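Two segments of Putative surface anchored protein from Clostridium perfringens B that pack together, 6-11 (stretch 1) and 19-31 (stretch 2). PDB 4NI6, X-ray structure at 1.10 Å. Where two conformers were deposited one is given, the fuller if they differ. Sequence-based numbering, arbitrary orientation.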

# COMPACT_ATOMS: atom_id res chain seq x y z
N THR A 6 -0.86 -6.42 -1.22
CA THR A 6 -1.72 -7.18 -0.33
C THR A 6 -1.61 -6.60 1.08
O THR A 6 -0.55 -6.64 1.71
CB THR A 6 -1.30 -8.65 -0.29
OG1 THR A 6 -1.18 -9.16 -1.64
CG2 THR A 6 -2.33 -9.49 0.44
N VAL A 7 -2.73 -6.10 1.60
CA VAL A 7 -2.77 -5.62 2.98
C VAL A 7 -2.90 -6.78 3.96
O VAL A 7 -3.45 -7.81 3.64
CB VAL A 7 -3.93 -4.61 3.17
CG1 VAL A 7 -5.30 -5.28 3.10
CG2 VAL A 7 -3.78 -3.80 4.45
N ALA A 8 -2.36 -6.58 5.16
CA ALA A 8 -2.60 -7.49 6.28
C ALA A 8 -3.06 -6.64 7.45
O ALA A 8 -2.43 -5.64 7.81
CB ALA A 8 -1.34 -8.24 6.65
N ALA A 9 -4.17 -7.07 8.05
CA ALA A 9 -4.75 -6.37 9.19
C ALA A 9 -4.73 -7.33 10.38
O ALA A 9 -5.36 -8.40 10.34
CB ALA A 9 -6.18 -5.99 8.85
N ASP A 10 -3.85 -7.07 11.33
CA ASP A 10 -3.59 -8.04 12.40
C ASP A 10 -3.24 -9.43 11.81
O ASP A 10 -3.55 -10.46 12.37
CB ASP A 10 -4.77 -8.08 13.39
CG ASP A 10 -4.91 -6.68 14.17
OD1 ASP A 10 -3.79 -5.80 14.37
OD2 ASP A 10 -6.09 -6.65 14.82
N GLY A 11 -2.47 -9.44 10.72
CA GLY A 11 -1.98 -10.69 10.17
C GLY A 11 -2.91 -11.33 9.15
O GLY A 11 -2.50 -12.26 8.43
N GLU A 19 -11.92 -8.59 1.02
CA GLU A 19 -11.20 -7.66 1.89
C GLU A 19 -10.72 -8.39 3.15
O GLU A 19 -11.36 -9.35 3.61
CB GLU A 19 -12.13 -6.50 2.30
CG GLU A 19 -12.74 -5.67 1.18
CD GLU A 19 -14.02 -6.22 0.58
OE1 GLU A 19 -14.44 -7.38 0.88
OE2 GLU A 19 -14.64 -5.42 -0.17
N ALA A 20 -9.62 -7.91 3.72
CA ALA A 20 -9.20 -8.38 5.06
C ALA A 20 -10.22 -7.95 6.10
O ALA A 20 -10.52 -6.77 6.21
CB ALA A 20 -7.85 -7.79 5.42
N LEU A 21 -10.76 -8.90 6.85
CA LEU A 21 -11.75 -8.58 7.85
C LEU A 21 -11.15 -8.53 9.26
O LEU A 21 -10.35 -9.39 9.67
CB LEU A 21 -12.88 -9.62 7.82
CG LEU A 21 -13.71 -9.67 6.55
CD1 LEU A 21 -14.80 -10.72 6.61
CD2 LEU A 21 -14.27 -8.31 6.16
N VAL A 22 -11.47 -7.45 9.95
CA VAL A 22 -11.14 -7.31 11.37
C VAL A 22 -12.41 -7.41 12.19
O VAL A 22 -13.35 -6.65 11.94
CB VAL A 22 -10.47 -5.94 11.65
CG1 VAL A 22 -10.10 -5.82 13.13
CG2 VAL A 22 -9.25 -5.71 10.78
N SER A 23 -12.49 -8.38 13.10
CA SER A 23 -13.70 -8.53 13.88
C SER A 23 -13.91 -7.31 14.75
O SER A 23 -12.97 -6.62 15.15
CB SER A 23 -13.66 -9.78 14.75
OG SER A 23 -12.71 -9.62 15.79
N PHE A 24 -15.15 -7.17 15.20
CA PHE A 24 -15.49 -6.10 16.11
C PHE A 24 -14.63 -6.15 17.37
O PHE A 24 -14.02 -5.15 17.75
CB PHE A 24 -16.98 -6.18 16.47
CG PHE A 24 -17.35 -5.29 17.59
CD1 PHE A 24 -17.34 -3.93 17.44
CD2 PHE A 24 -17.79 -5.82 18.78
CE1 PHE A 24 -17.51 -3.09 18.51
CE2 PHE A 24 -18.08 -4.99 19.85
CZ PHE A 24 -18.02 -3.62 19.69
N GLU A 25 -14.50 -7.32 18.00
CA GLU A 25 -13.66 -7.44 19.20
C GLU A 25 -12.17 -7.14 18.92
O GLU A 25 -11.50 -6.44 19.69
CB GLU A 25 -13.85 -8.81 19.85
CG GLU A 25 -15.27 -9.07 20.35
CD GLU A 25 -15.41 -10.38 21.10
OE1 GLU A 25 -14.44 -11.17 21.12
OE2 GLU A 25 -16.49 -10.62 21.70
N ASN A 26 -11.66 -7.62 17.79
CA ASN A 26 -10.25 -7.46 17.44
C ASN A 26 -9.84 -6.02 17.14
O ASN A 26 -8.66 -5.66 17.20
CB ASN A 26 -9.87 -8.37 16.27
CG ASN A 26 -9.61 -9.80 16.70
OD1 ASN A 26 -8.77 -10.49 16.12
ND2 ASN A 26 -10.33 -10.25 17.73
N SER A 27 -10.84 -5.17 16.91
CA SER A 27 -10.62 -3.75 16.69
C SER A 27 -10.34 -2.94 17.94
O SER A 27 -9.96 -1.77 17.82
CB SER A 27 -11.83 -3.16 15.96
OG SER A 27 -12.91 -2.93 16.85
N LYS A 28 -10.56 -3.50 19.13
CA LYS A 28 -10.52 -2.70 20.33
C LYS A 28 -9.29 -1.82 20.49
O LYS A 28 -9.41 -0.64 20.85
CB LYS A 28 -10.61 -3.61 21.55
N ASP A 29 -8.14 -2.50 20.51
CA ASP A 29 -6.82 -1.93 20.74
C ASP A 29 -6.17 -1.28 19.50
O ASP A 29 -4.95 -1.05 19.48
CB ASP A 29 -5.88 -3.03 21.25
CG ASP A 29 -5.89 -4.28 20.32
OD1 ASP A 29 -6.86 -4.35 19.43
OD2 ASP A 29 -4.97 -5.22 20.55
N GLY A 30 -6.97 -1.03 18.47
CA GLY A 30 -6.43 -0.66 17.15
C GLY A 30 -6.16 -1.90 16.32
O GLY A 30 -6.30 -3.03 16.78
N VAL A 31 -5.60 -1.65 15.14
CA VAL A 31 -5.37 -2.67 14.11
C VAL A 31 -3.96 -2.43 13.58
O VAL A 31 -3.63 -1.32 13.18
CB VAL A 31 -6.41 -2.51 12.97
CG1 VAL A 31 -6.20 -3.57 11.89
CG2 VAL A 31 -7.84 -2.57 13.53
O HOH W 1 -7.91 -8.88 11.33

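No direct hydrogen bond joins the two stretches. Small apolar side chains, one bridging water and the packing of D10 hold them together, and the contact buries 300 Å² in all. Strand 6-9 and strand 20-22 run nearly parallel, 15° apart, with their axes 7.1 Å apart at closest approach.

Stretch 2 opens with E19, which makes no contact; the end of its side chain leads away from stretch 1. A20 begins the strand and points toward stretch 1. Its CB lies 4.2 Å from CB of A9 and 4.3 Å from CG1 of V7. A methyl group is apolar, and here it meets two apolar side chains of stretch 1 in a buried site. V7 has chi1 near p and reaches A20 through CG1.

L21 alternates with its neighbours, and its side chain points away. Its backbone still contributes. Water 1 donates to O of A9 at 2.8 Å and to O of L21 at 3.0 Å. Two carbonyl oxygens cannot bond to each other, so the water supplies the protons and links the strands.

V22 points toward stretch 1 again. It is in the t rotamer, and its CG2 is 3.6 Å from CB of A9, the closest of the apolar contacts. A9 is the hub of this cluster: its single methyl group touches A20, V22 and V31.

S23 to S27 lead the chain through a bend that is secured within stretch 2. N of N26 donates to OG of S23 at 3.0 Å, and OG of S27 donates to O of F24 at 2.6 Å. F24 and E25 stay out of reach of stretch 1. N26 is exposed and touches D10. Its O lies 3.6 Å from OD2 of D10; both are oxygens, and the approach is not a hydrogen bond.

A type I turn from S27 to G30 brings the chain back, closed by a bond from N of G30 to O of S27 at 3.1 Å. Glycine suits position 30, because at phi 89° and psi -177° a CB would be jammed against O of D29.

V31 ends the stretch. It is buried in the t rotamer, and its CG1 meets CB of A9 at 3.9 Å. D10 lies alongside, with OD1 3.5 Å from C of V31. D10 has the largest covered area of any residue here, 77 Å². It is partly exposed, and OD1 also hydrogen-bonds elsewhere in the structure.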